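Local structure of uncharacterized protein YLR132C (Kluyveromyces marxianus, 6PFQ) at residues 21-26 / 48-53; 40-45 / 176-181; 104-107 / 112-115. The protein probably acts as a nuclease of the 2H phosphodiesterase superfamily, consistent with a role as the U6 snRNA exoribonuclease Usb1. One frame throughout, in Å; residues are numbered along the deposited sequence.

Interaction 1: residues 21-26 / 48-53; sequences KQQQIM and LHRGKF
Met26 lays its CB over one face of the His49 ring. In this CH-pi contact Met26 CB is 3.7 Å from the centroid of the His49 ring and 19° off its normal. The nearest ring atom is His49 CE1, 3.5 Å from Met26 CB, so the methylene sits toward the rim. Beyond CB the Met26 chain bends at chi2 and chi3 and carries its sulfur away from the ring. The opposite face is taken by CG of the next residue, Arg50, which leaves the imidazole held between two aliphatic groups. His49 NE2 makes a weak, bent hydrogen bond of 3.3 Å to the backbone O of Gln23. The ring reaches the helix because His49 CG lies between the backbone N and the carbonyl carbon, chi1 66°. Arg50 runs extended from CG to NE and brings NH2 to 3.7 Å from Gln23 CB. The amide and guanidinium planes of this pair stand 85° apart. The polar ends have partners elsewhere: Asp27 OD1, one residue beyond 21-26 on the same helix, takes both His49 NE2 and, in a salt bridge, Arg50 NE, while Gln23 NE2 bonds to the O of Leu18. With alanine in place of His49, Met26 CB would probably lose the ring it rests on and Asp27 one of its donors. Farther out, Met26 also rests on Leu194 of helix 191-197 and on Phe157 of strand 154-161, and His49 touches Leu59. The contact fastens the loop between strands 46-47 and 59-68 to the start of helix 20-39, with the His49 side chain about 9 Å from that of His60, a UMP-binding residue of this 2H phosphodiesterase fold.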
ATOM      1  N   LYS A  21      -2.696 -10.474  17.529  1.00 39.20           N
ATOM      2  CA  LYS A  21      -1.371 -11.059  17.338  1.00 36.70           C
ATOM      3  C   LYS A  21      -0.597 -10.332  16.235  1.00 30.16           C
ATOM      4  O   LYS A  21       0.598 -10.069  16.378  1.00 34.28           O
ATOM      5  CB  LYS A  21      -1.465 -12.540  16.992  1.00 37.29           C
ATOM      6  CG  LYS A  21      -0.090 -13.139  16.737  1.00 41.71           C
ATOM      7  CD  LYS A  21      -0.088 -14.660  16.651  1.00 63.45           C
ATOM      8  CE  LYS A  21       1.312 -15.209  16.915  1.00 70.58           C
ATOM      9  NZ  LYS A  21       2.000 -14.523  18.062  1.00 71.66           N
ATOM     10  N   GLN A  22      -1.265 -10.011  15.136  1.00 30.94           N
ATOM     11  CA  GLN A  22      -0.591  -9.300  14.052  1.00 31.65           C
ATOM     12  C   GLN A  22      -0.136  -7.911  14.511  1.00 32.80           C
ATOM     13  O   GLN A  22       0.939  -7.430  14.130  1.00 28.98           O
ATOM     14  CB  GLN A  22      -1.547  -9.215  12.870  1.00 27.54           C
ATOM     15  CG  GLN A  22      -1.861 -10.594  12.284  1.00 26.94           C
ATOM     16  CD  GLN A  22      -2.948 -10.503  11.269  1.00 33.58           C
ATOM     17  OE1 GLN A  22      -3.934  -9.802  11.482  1.00 34.47           O
ATOM     18  NE2 GLN A  22      -2.760 -11.158  10.124  1.00 33.01           N
ATOM     19  N   GLN A  23      -0.945  -7.240  15.322  1.00 30.63           N
ATOM     20  CA  GLN A  23      -0.524  -5.934  15.829  1.00 32.02           C
ATOM     21  C   GLN A  23       0.757  -6.040  16.642  1.00 34.79           C
ATOM     22  O   GLN A  23       1.654  -5.194  16.507  1.00 30.32           O
ATOM     23  CB  GLN A  23      -1.642  -5.312  16.676  1.00 31.59           C
ATOM     24  CG  GLN A  23      -2.903  -5.006  15.888  1.00 36.63           C
ATOM     25  CD  GLN A  23      -4.103  -4.728  16.819  1.00 49.96           C
ATOM     26  OE1 GLN A  23      -3.929  -4.475  18.013  1.00 50.05           O
ATOM     27  NE2 GLN A  23      -5.317  -4.808  16.272  1.00 48.47           N
ATOM     28  N   GLN A  24       0.857  -7.078  17.493  1.00 31.36           N
ATOM     29  CA  GLN A  24       2.025  -7.238  18.363  1.00 32.95           C
ATOM     30  C   GLN A  24       3.259  -7.603  17.568  1.00 33.77           C
ATOM     31  O   GLN A  24       4.377  -7.186  17.915  1.00 32.31           O
ATOM     32  CB  GLN A  24       1.770  -8.328  19.410  1.00 39.05           C
ATOM     33  CG  GLN A  24       0.540  -8.109  20.240  1.00 55.43           C
ATOM     34  CD  GLN A  24       0.290  -9.263  21.195  1.00 65.10           C
ATOM     35  OE1 GLN A  24       1.174 -10.090  21.435  1.00 69.45           O
ATOM     36  NE2 GLN A  24      -0.916  -9.327  21.736  1.00 60.37           N
ATOM     37  N   ILE A  25       3.084  -8.437  16.533  1.00 30.21           N
ATOM     38  CA  ILE A  25       4.199  -8.735  15.638  1.00 33.19           C
ATOM     39  C   ILE A  25       4.665  -7.456  14.949  1.00 30.48           C
ATOM     40  O   ILE A  25       5.864  -7.172  14.863  1.00 25.69           O
ATOM     41  CB  ILE A  25       3.782  -9.840  14.649  1.00 30.38           C
ATOM     42  CG1 ILE A  25       3.699 -11.159  15.442  1.00 31.88           C
ATOM     43  CG2 ILE A  25       4.773  -9.982  13.477  1.00 23.86           C
ATOM     44  CD1 ILE A  25       3.167 -12.271  14.659  1.00 41.55           C
ATOM     45  N   MET A  26       3.737  -6.634  14.494  1.00 28.45           N
ATOM     46  CA  MET A  26       4.208  -5.437  13.794  1.00 27.06           C
ATOM     47  C   MET A  26       4.886  -4.460  14.759  1.00 30.80           C
ATOM     48  O   MET A  26       5.877  -3.820  14.389  1.00 27.30           O
ATOM     49  CB  MET A  26       3.051  -4.760  13.048  1.00 28.60           C
ATOM     50  CG  MET A  26       2.573  -5.558  11.792  1.00 27.99           C
ATOM     51  SD  MET A  26       3.978  -6.167  10.752  1.00 28.11           S
ATOM     52  CE  MET A  26       4.851  -4.575  10.481  1.00 24.26           C
ATOM     53  N   LEU A  48       2.166   2.224  10.709  1.00 25.58           N
ATOM     54  CA  LEU A  48       0.887   2.546  10.062  1.00 24.11           C
ATOM     55  C   LEU A  48      -0.296   1.780  10.638  1.00 30.02           C
ATOM     56  O   LEU A  48      -1.451   2.070  10.275  1.00 27.76           O
ATOM     57  CB  LEU A  48       0.970   2.250   8.550  1.00 22.88           C
ATOM     58  CG  LEU A  48       1.881   3.211   7.784  1.00 24.39           C
ATOM     59  CD1 LEU A  48       2.128   2.669   6.344  1.00 23.00           C
ATOM     60  CD2 LEU A  48       1.176   4.569   7.747  1.00 25.80           C
ATOM     61  N   HIS A  49      -0.058   0.809  11.505  1.00 26.35           N
ATOM     62  CA  HIS A  49      -1.176   0.041  12.041  1.00 30.99           C
ATOM     63  C   HIS A  49      -1.726   0.603  13.347  1.00 31.36           C
ATOM     64  O   HIS A  49      -2.704   0.061  13.881  1.00 33.36           O
ATOM     65  CB  HIS A  49      -0.758  -1.423  12.260  1.00 29.00           C
ATOM     66  CG  HIS A  49       0.286  -1.641  13.314  1.00 28.60           C
ATOM     67  ND1 HIS A  49       1.599  -1.226  13.178  1.00 30.37           N
ATOM     68  CD2 HIS A  49       0.218  -2.285  14.510  1.00 27.30           C
ATOM     69  CE1 HIS A  49       2.283  -1.580  14.255  1.00 29.61           C
ATOM     70  NE2 HIS A  49       1.469  -2.231  15.075  1.00 31.01           N
ATOM     71  N   ARG A  50      -1.161   1.691  13.848  1.00 25.86           N
ATOM     72  CA  ARG A  50      -1.573   2.227  15.143  1.00 29.04           C
ATOM     73  C   ARG A  50      -1.706   3.728  15.055  1.00 32.53           C
ATOM     74  O   ARG A  50      -0.965   4.389  14.323  1.00 32.89           O
ATOM     75  CB  ARG A  50      -0.570   1.892  16.250  1.00 34.83           C
ATOM     76  CG  ARG A  50      -0.629   0.462  16.716  1.00 42.83           C
ATOM     77  CD  ARG A  50       0.262   0.244  17.931  1.00 40.23           C
ATOM     78  NE  ARG A  50       0.261  -1.159  18.346  1.00 37.97           N
ATOM     79  CZ  ARG A  50      -0.684  -1.736  19.086  1.00 49.74           C
ATOM     80  NH1 ARG A  50      -1.731  -1.030  19.507  1.00 50.12           N
ATOM     81  NH2 ARG A  50      -0.573  -3.023  19.414  1.00 45.05           N
ATOM     82  N   GLY A  51      -2.671   4.267  15.804  1.00 27.22           N
ATOM     83  CA  GLY A  51      -2.797   5.690  15.959  1.00 27.95           C
ATOM     84  C   GLY A  51      -2.401   6.085  17.374  1.00 33.25           C
ATOM     85  O   GLY A  51      -1.763   5.331  18.098  1.00 33.36           O
ATOM     86  N   LYS A  52      -2.864   7.263  17.779  1.00 30.25           N
ATOM     87  CA  LYS A  52      -2.626   7.713  19.134  1.00 34.27           C
ATOM     88  C   LYS A  52      -3.345   6.799  20.116  1.00 38.70           C
ATOM     89  O   LYS A  52      -4.406   6.246  19.821  1.00 39.31           O
ATOM     90  CB  LYS A  52      -3.097   9.164  19.296  1.00 36.98           C
ATOM     91  N   PHE A  53      -2.718   6.602  21.273  1.00 31.32           N
ATOM     92  CA  PHE A  53      -3.263   5.765  22.332  1.00 30.19           C
ATOM     93  C   PHE A  53      -3.566   4.353  21.833  1.00 46.06           C
ATOM     94  O   PHE A  53      -4.511   3.704  22.290  1.00 50.86           O
ATOM     95  CB  PHE A  53      -4.499   6.414  22.956  1.00 31.40           C
ATOM     96  CG  PHE A  53      -4.214   7.736  23.578  1.00 35.34           C
ATOM     97  CD1 PHE A  53      -3.546   7.807  24.792  1.00 33.05           C
ATOM     98  CD2 PHE A  53      -4.579   8.922  22.945  1.00 37.52           C
ATOM     99  CE1 PHE A  53      -3.275   9.009  25.368  1.00 33.71           C
ATOM    100  CE2 PHE A  53      -4.337  10.144  23.531  1.00 36.38           C
ATOM    101  CZ  PHE A  53      -3.669  10.200  24.749  1.00 37.96           C
TER

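Interaction 2: residues 40-45 / 176-181; sequences HHRNSF and LDSLRN
Just past the C-terminal end of helix 20-39, the chain leaves through a Schellman motif, with His41 at positive phi as its C-prime residue, and the next side chain, Arg42, reaches across to helix 169-186. Its NH2 gives a nearly straight hydrogen bond of 2.8 Å to Ser178 OG, with an N-H...O angle of 168°. The hydroxyl lies in the guanidinium plane, at its edge. Leu179 CA sits over one face of the same group, and Leu179 CB comes to 3.6 Å from Arg42 NH1. The arginine chain turns at chi2 (-97°) before it runs on to its tip. Arg42 NH1 also bonds to the O of Arg175, and Ser178 OG bonds to that same O, so one helix carbonyl serves both partners. Farther along the loop, Phe45 CZ meets Leu179 CD2 at 4.2 Å, a purely apolar touch. Leu179 spans the distance between the two: its CB is at the guanidinium, and its CD2, on a branch turned away from the backbone N by chi1 171°, is at the ring. Around the contact, Phe45 packs on Val33 of helix 20-39 and on Leu115 of strand 112-119, while Leu179 touches Met37 and Gln113. The loop 40-45 therefore bridges the two helices, with Phe45 against strand 112-119 of the branched sheet.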
ATOM      1  N   HIS A  40      22.070   4.164  12.678  1.00 34.75           N
ATOM      2  CA  HIS A  40      22.645   4.768  11.491  1.00 35.25           C
ATOM      3  C   HIS A  40      22.251   6.216  11.303  1.00 31.37           C
ATOM      4  O   HIS A  40      22.491   6.763  10.223  1.00 36.85           O
ATOM      5  CB  HIS A  40      22.263   3.934  10.271  1.00 37.17           C
ATOM      6  CG  HIS A  40      22.963   2.616  10.232  1.00 35.26           C
ATOM      7  ND1 HIS A  40      24.126   2.418   9.526  1.00 38.95           N
ATOM      8  CD2 HIS A  40      22.696   1.449  10.854  1.00 35.14           C
ATOM      9  CE1 HIS A  40      24.533   1.173   9.695  1.00 40.61           C
ATOM     10  NE2 HIS A  40      23.678   0.560  10.489  1.00 39.97           N
ATOM     11  N   HIS A  41      21.648   6.844  12.322  1.00 32.66           N
ATOM     12  CA  HIS A  41      21.278   8.260  12.275  1.00 40.28           C
ATOM     13  C   HIS A  41      20.367   8.553  11.085  1.00 42.06           C
ATOM     14  O   HIS A  41      20.506   9.577  10.396  1.00 35.89           O
ATOM     15  CB  HIS A  41      22.523   9.150  12.267  1.00 46.56           C
ATOM     16  CG  HIS A  41      23.428   8.894  13.429  1.00 58.25           C
ATOM     17  ND1 HIS A  41      24.629   8.229  13.307  1.00 62.57           N
ATOM     18  CD2 HIS A  41      23.268   9.146  14.749  1.00 62.46           C
ATOM     19  CE1 HIS A  41      25.186   8.113  14.498  1.00 66.31           C
ATOM     20  NE2 HIS A  41      24.378   8.655  15.390  1.00 65.96           N
ATOM     21  N   ARG A  42      19.420   7.647  10.854  1.00 36.11           N
ATOM     22  CA  ARG A  42      18.384   7.804   9.841  1.00 29.98           C
ATOM     23  C   ARG A  42      17.045   8.123  10.492  1.00 31.80           C
ATOM     24  O   ARG A  42      16.812   7.805  11.657  1.00 29.06           O
ATOM     25  CB  ARG A  42      18.219   6.532   9.009  1.00 30.08           C
ATOM     26  CG  ARG A  42      19.494   6.036   8.375  1.00 40.55           C
ATOM     27  CD  ARG A  42      19.578   6.503   6.971  1.00 45.56           C
ATOM     28  NE  ARG A  42      20.705   5.929   6.247  1.00 46.51           N
ATOM     29  CZ  ARG A  42      20.779   5.912   4.922  1.00 45.61           C
ATOM     30  NH1 ARG A  42      19.792   6.437   4.184  1.00 29.21           N
ATOM     31  NH2 ARG A  42      21.845   5.392   4.334  1.00 45.10           N
ATOM     32  N   ASN A  43      16.143   8.714   9.701  1.00 30.84           N
ATOM     33  CA  ASN A  43      14.766   8.909  10.147  1.00 30.97           C
ATOM     34  C   ASN A  43      14.071   7.572  10.413  1.00 30.30           C
ATOM     35  O   ASN A  43      14.292   6.570   9.717  1.00 28.74           O
ATOM     36  CB  ASN A  43      13.981   9.700   9.092  1.00 28.36           C
ATOM     37  CG  ASN A  43      14.213  11.202   9.198  1.00 31.35           C
ATOM     38  OD1 ASN A  43      14.905  11.657  10.092  1.00 27.03           O
ATOM     39  ND2 ASN A  43      13.628  11.971   8.277  1.00 29.61           N
ATOM     40  N   SER A  44      13.244   7.556  11.448  1.00 24.33           N
ATOM     41  CA  SER A  44      12.452   6.390  11.824  1.00 26.71           C
ATOM     42  C   SER A  44      11.084   6.342  11.126  1.00 24.92           C
ATOM     43  O   SER A  44      10.522   7.354  10.709  1.00 25.67           O
ATOM     44  CB  SER A  44      12.253   6.357  13.344  1.00 30.80           C
ATOM     45  OG  SER A  44      13.444   5.863  13.948  1.00 35.56           O
ATOM     46  N   PHE A  45      10.540   5.130  11.058  1.00 23.05           N
ATOM     47  CA  PHE A  45       9.249   4.841  10.458  1.00 21.35           C
ATOM     48  C   PHE A  45       8.145   4.911  11.498  1.00 27.86           C
ATOM     49  O   PHE A  45       8.245   4.276  12.563  1.00 28.07           O
ATOM     50  CB  PHE A  45       9.285   3.444   9.823  1.00 22.49           C
ATOM     51  CG  PHE A  45      10.238   3.351   8.669  1.00 23.33           C
ATOM     52  CD1 PHE A  45       9.857   3.801   7.400  1.00 22.81           C
ATOM     53  CD2 PHE A  45      11.528   2.840   8.860  1.00 25.38           C
ATOM     54  CE1 PHE A  45      10.757   3.726   6.336  1.00 19.44           C
ATOM     55  CE2 PHE A  45      12.444   2.760   7.795  1.00 25.82           C
ATOM     56  CZ  PHE A  45      12.048   3.203   6.535  1.00 24.67           C
ATOM     57  N   LEU A 176      17.837   7.517  -0.541  1.00 24.55           N
ATOM     58  CA  LEU A 176      16.771   6.526  -0.637  1.00 26.94           C
ATOM     59  C   LEU A 176      17.326   5.147  -1.012  1.00 32.10           C
ATOM     60  O   LEU A 176      16.933   4.122  -0.426  1.00 24.74           O
ATOM     61  CB  LEU A 176      15.730   6.991  -1.659  1.00 25.91           C
ATOM     62  CG  LEU A 176      14.685   5.969  -2.071  1.00 25.60           C
ATOM     63  CD1 LEU A 176      13.856   5.509  -0.861  1.00 24.53           C
ATOM     64  CD2 LEU A 176      13.774   6.604  -3.158  1.00 25.03           C
ATOM     65  N   ASP A 177      18.247   5.093  -1.975  1.00 26.50           N
ATOM     66  CA  ASP A 177      18.807   3.787  -2.327  1.00 27.62           C
ATOM     67  C   ASP A 177      19.688   3.221  -1.213  1.00 26.90           C
ATOM     68  O   ASP A 177      19.683   2.009  -0.972  1.00 28.24           O
ATOM     69  CB  ASP A 177      19.577   3.910  -3.646  1.00 30.37           C
ATOM     70  CG  ASP A 177      18.620   4.029  -4.849  1.00 37.67           C
ATOM     71  OD1 ASP A 177      17.506   3.456  -4.796  1.00 43.28           O
ATOM     72  OD2 ASP A 177      18.972   4.699  -5.837  1.00 45.46           O
ATOM     73  N   SER A 178      20.418   4.052  -0.487  1.00 26.70           N
ATOM     74  CA  SER A 178      21.160   3.493   0.636  1.00 29.49           C
ATOM     75  C   SER A 178      20.231   3.152   1.801  1.00 29.67           C
ATOM     76  O   SER A 178      20.527   2.246   2.576  1.00 29.31           O
ATOM     77  CB  SER A 178      22.280   4.431   1.086  1.00 33.11           C
ATOM     78  OG  SER A 178      21.821   5.664   1.556  1.00 35.20           O
ATOM     79  N   LEU A 179      19.096   3.837   1.936  1.00 26.70           N
ATOM     80  CA  LEU A 179      18.126   3.403   2.944  1.00 27.78           C
ATOM     81  C   LEU A 179      17.545   2.038   2.576  1.00 24.27           C
ATOM     82  O   LEU A 179      17.417   1.152   3.431  1.00 24.89           O
ATOM     83  CB  LEU A 179      17.000   4.445   3.090  1.00 26.58           C
ATOM     84  CG  LEU A 179      15.785   4.056   3.943  1.00 24.07           C
ATOM     85  CD1 LEU A 179      16.172   3.728   5.397  1.00 23.29           C
ATOM     86  CD2 LEU A 179      14.686   5.172   3.865  1.00 22.15           C
ATOM     87  N   ARG A 180      17.179   1.857   1.297  1.00 24.06           N
ATOM     88  CA  ARG A 180      16.688   0.565   0.839  1.00 22.57           C
ATOM     89  C   ARG A 180      17.721  -0.529   1.103  1.00 28.13           C
ATOM     90  O   ARG A 180      17.383  -1.623   1.588  1.00 27.85           O
ATOM     91  CB  ARG A 180      16.375   0.628  -0.649  1.00 21.20           C
ATOM     92  CG  ARG A 180      15.105   1.457  -0.954  1.00 25.29           C
ATOM     93  CD  ARG A 180      15.079   1.816  -2.436  1.00 25.37           C
ATOM     94  NE  ARG A 180      13.744   2.286  -2.837  1.00 26.77           N
ATOM     95  CZ  ARG A 180      13.514   2.946  -3.961  1.00 25.26           C
ATOM     96  NH1 ARG A 180      14.554   3.246  -4.762  1.00 25.73           N
ATOM     97  NH2 ARG A 180      12.266   3.324  -4.276  1.00 22.41           N
ATOM     98  N   ASN A 181      18.993  -0.248   0.810  1.00 26.61           N
ATOM     99  CA  ASN A 181      20.022  -1.256   1.073  1.00 28.74           C
ATOM    100  C   ASN A 181      20.181  -1.508   2.563  1.00 31.04           C
ATOM    101  O   ASN A 181      20.435  -2.639   2.979  1.00 31.07           O
ATOM    102  CB  ASN A 181      21.373  -0.829   0.480  1.00 28.96           C
ATOM    103  CG  ASN A 181      22.505  -1.806   0.845  1.00 37.85           C
ATOM    104  OD1 ASN A 181      22.551  -2.913   0.343  1.00 42.19           O
ATOM    105  ND2 ASN A 181      23.379  -1.403   1.760  1.00 46.70           N
TER

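Interaction 3: residues 104-107 / 112-115; sequences VYEN and LQFL
Glu106 and Gln113 face each other as a non-hydrogen-bonded pair of antiparallel strands, and their side chains run side by side in the same direction. In Glu106, CB lies 4.0 Å from the backbone O of Leu112. CG then comes to 4.0 Å from Gln113 CG. Glu106 CD is 4.0 Å from Gln113 NE2 and packs on Leu176 of helix 169-186. At the tip, OE2 accepts a hydrogen bond of 3.0 Å from Gln113 NE2. The donor approaches on the anti side, 21° out of the carboxylate plane, and the planes of the two groups are 39° apart. Both chains are extended beyond CG, which brings their ends level. Val104 and Leu115 form a second non-hydrogen-bonded pair on the same face, where Val104 CG1 also packs on Gln113 CB. Between the two lies the hydrogen-bonded pair Tyr105 and Phe114, with Phe114 N 2.7 Å from Tyr105 O. Asn107 closes the ladder: its N bonds to Leu112 O, and its OD1 accepts Leu112 N at 3.0 Å from above the carbonyl plane. Its chi1 of 65° swings the amide back over Leu112. Asn107 CB meets the edge of the Phe114 ring. On the face with Phe114, the Tyr105 ring stacks on His154 and touches Asn152, both UMP-binding residues. This is the end of a beta hairpin whose one face packs on a helix and whose other face borders the nucleotide site.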
ATOM      1  N   VAL A 104      11.120   0.146  -0.159  1.00 19.51           N
ATOM      2  CA  VAL A 104      10.789   1.514   0.257  1.00 20.70           C
ATOM      3  C   VAL A 104      10.203   2.221  -0.949  1.00 22.99           C
ATOM      4  O   VAL A 104      10.853   2.279  -2.008  1.00 25.37           O
ATOM      5  CB  VAL A 104      11.984   2.293   0.825  1.00 21.85           C
ATOM      6  CG1 VAL A 104      11.482   3.690   1.291  1.00 20.85           C
ATOM      7  CG2 VAL A 104      12.627   1.517   2.040  1.00 23.12           C
ATOM      8  N   TYR A 105       8.944   2.641  -0.824  1.00 19.66           N
ATOM      9  CA  TYR A 105       8.225   3.380  -1.873  1.00 21.47           C
ATOM     10  C   TYR A 105       8.019   4.827  -1.450  1.00 22.71           C
ATOM     11  O   TYR A 105       7.600   5.079  -0.333  1.00 22.37           O
ATOM     12  CB  TYR A 105       6.848   2.776  -2.133  1.00 19.34           C
ATOM     13  CG  TYR A 105       6.870   1.446  -2.883  1.00 20.99           C
ATOM     14  CD1 TYR A 105       7.140   1.403  -4.240  1.00 23.16           C
ATOM     15  CD2 TYR A 105       6.615   0.242  -2.217  1.00 18.55           C
ATOM     16  CE1 TYR A 105       7.137   0.183  -4.952  1.00 25.27           C
ATOM     17  CE2 TYR A 105       6.607  -0.972  -2.916  1.00 22.17           C
ATOM     18  CZ  TYR A 105       6.878  -0.992  -4.260  1.00 22.39           C
ATOM     19  OH  TYR A 105       6.871  -2.176  -4.939  1.00 23.97           O
ATOM     20  N   GLU A 106       8.221   5.766  -2.378  1.00 22.71           N
ATOM     21  CA  GLU A 106       7.964   7.181  -2.120  1.00 26.15           C
ATOM     22  C   GLU A 106       6.554   7.563  -2.548  1.00 27.87           C
ATOM     23  O   GLU A 106       5.990   6.975  -3.484  1.00 25.43           O
ATOM     24  CB  GLU A 106       8.967   8.027  -2.876  1.00 29.55           C
ATOM     25  CG  GLU A 106      10.306   7.946  -2.277  1.00 29.38           C
ATOM     26  CD  GLU A 106      11.249   8.924  -2.917  1.00 33.08           C
ATOM     27  OE1 GLU A 106      11.244   9.018  -4.160  1.00 35.34           O
ATOM     28  OE2 GLU A 106      11.983   9.591  -2.174  1.00 30.53           O
ATOM     29  N   ASN A 107       5.973   8.540  -1.848  1.00 22.40           N
ATOM     30  CA  ASN A 107       4.693   9.087  -2.283  1.00 24.24           C
ATOM     31  C   ASN A 107       4.925  10.092  -3.417  1.00 25.52           C
ATOM     32  O   ASN A 107       6.052  10.273  -3.888  1.00 24.83           O
ATOM     33  CB  ASN A 107       3.915   9.694  -1.116  1.00 23.29           C
ATOM     34  CG  ASN A 107       4.619  10.910  -0.505  1.00 22.42           C
ATOM     35  OD1 ASN A 107       5.802  11.108  -0.703  1.00 23.41           O
ATOM     36  ND2 ASN A 107       3.861  11.730   0.236  1.00 25.91           N
ATOM     37  N   LEU A 112       7.394  11.453   1.770  1.00 19.10           N
ATOM     38  CA  LEU A 112       7.266  10.330   2.687  1.00 18.78           C
ATOM     39  C   LEU A 112       7.834   9.087   2.038  1.00 24.76           C
ATOM     40  O   LEU A 112       7.695   8.898   0.821  1.00 24.51           O
ATOM     41  CB  LEU A 112       5.807  10.084   3.059  1.00 21.12           C
ATOM     42  CG  LEU A 112       5.095  11.236   3.798  1.00 22.96           C
ATOM     43  CD1 LEU A 112       3.582  10.935   3.969  1.00 25.32           C
ATOM     44  CD2 LEU A 112       5.759  11.457   5.144  1.00 23.65           C
ATOM     45  N   GLN A 113       8.458   8.233   2.854  1.00 21.39           N
ATOM     46  CA  GLN A 113       9.068   7.006   2.355  1.00 20.90           C
ATOM     47  C   GLN A 113       8.447   5.850   3.121  1.00 23.56           C
ATOM     48  O   GLN A 113       8.570   5.785   4.341  1.00 23.38           O
ATOM     49  CB  GLN A 113      10.603   7.068   2.517  1.00 18.38           C
ATOM     50  CG  GLN A 113      11.131   8.199   1.589  1.00 22.76           C
ATOM     51  CD  GLN A 113      12.628   8.411   1.626  1.00 23.41           C
ATOM     52  OE1 GLN A 113      13.276   8.104   2.625  1.00 22.76           O
ATOM     53  NE2 GLN A 113      13.184   9.007   0.538  1.00 21.18           N
ATOM     54  N   PHE A 114       7.745   4.972   2.407  1.00 18.89           N
ATOM     55  CA  PHE A 114       6.955   3.911   3.005  1.00 19.59           C
ATOM     56  C   PHE A 114       7.728   2.612   3.015  1.00 20.63           C
ATOM     57  O   PHE A 114       8.175   2.158   1.963  1.00 21.47           O
ATOM     58  CB  PHE A 114       5.678   3.722   2.193  1.00 19.36           C
ATOM     59  CG  PHE A 114       4.667   4.829   2.416  1.00 21.73           C
ATOM     60  CD1 PHE A 114       4.783   6.029   1.721  1.00 21.82           C
ATOM     61  CD2 PHE A 114       3.620   4.657   3.301  1.00 24.61           C
ATOM     62  CE1 PHE A 114       3.861   7.079   1.941  1.00 23.58           C
ATOM     63  CE2 PHE A 114       2.683   5.679   3.488  1.00 27.84           C
ATOM     64  CZ  PHE A 114       2.826   6.882   2.801  1.00 26.79           C
ATOM     65  N   LEU A 115       7.827   1.998   4.191  1.00 20.16           N
ATOM     66  CA  LEU A 115       8.458   0.693   4.342  1.00 21.16           C
ATOM     67  C   LEU A 115       7.394  -0.370   4.088  1.00 20.67           C
ATOM     68  O   LEU A 115       6.374  -0.393   4.786  1.00 20.87           O
ATOM     69  CB  LEU A 115       9.008   0.571   5.772  1.00 22.71           C
ATOM     70  CG  LEU A 115       9.732  -0.744   6.069  1.00 25.41           C
ATOM     71  CD1 LEU A 115      11.075  -0.804   5.317  1.00 19.44           C
ATOM     72  CD2 LEU A 115       9.948  -0.899   7.602  1.00 26.96           C
TER

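How the interactions relate
All three contacts are partly buried, yet interaction 3 lies nearest the centre of the chain and interaction 2 farthest from it. Interactions 1 and 2 both involve helix 20-39, the first near its start and the second just past its end. Both pin a loop to a helix through side chains: interaction 1 by a ring-methylene contact and a weak bond, interaction 2 by an arginine-serine bond with a leucine beside it. Interaction 3 is mainly a backbone ladder, with a Glu-Gln bond added. Arg180 NH2 probably bonds to Val104 O, and Phe45, Leu176 and Leu179 pack on the hairpin. Interaction 1 meets the hairpin's other face, where Leu48 CD1 packs on Phe114 CD2.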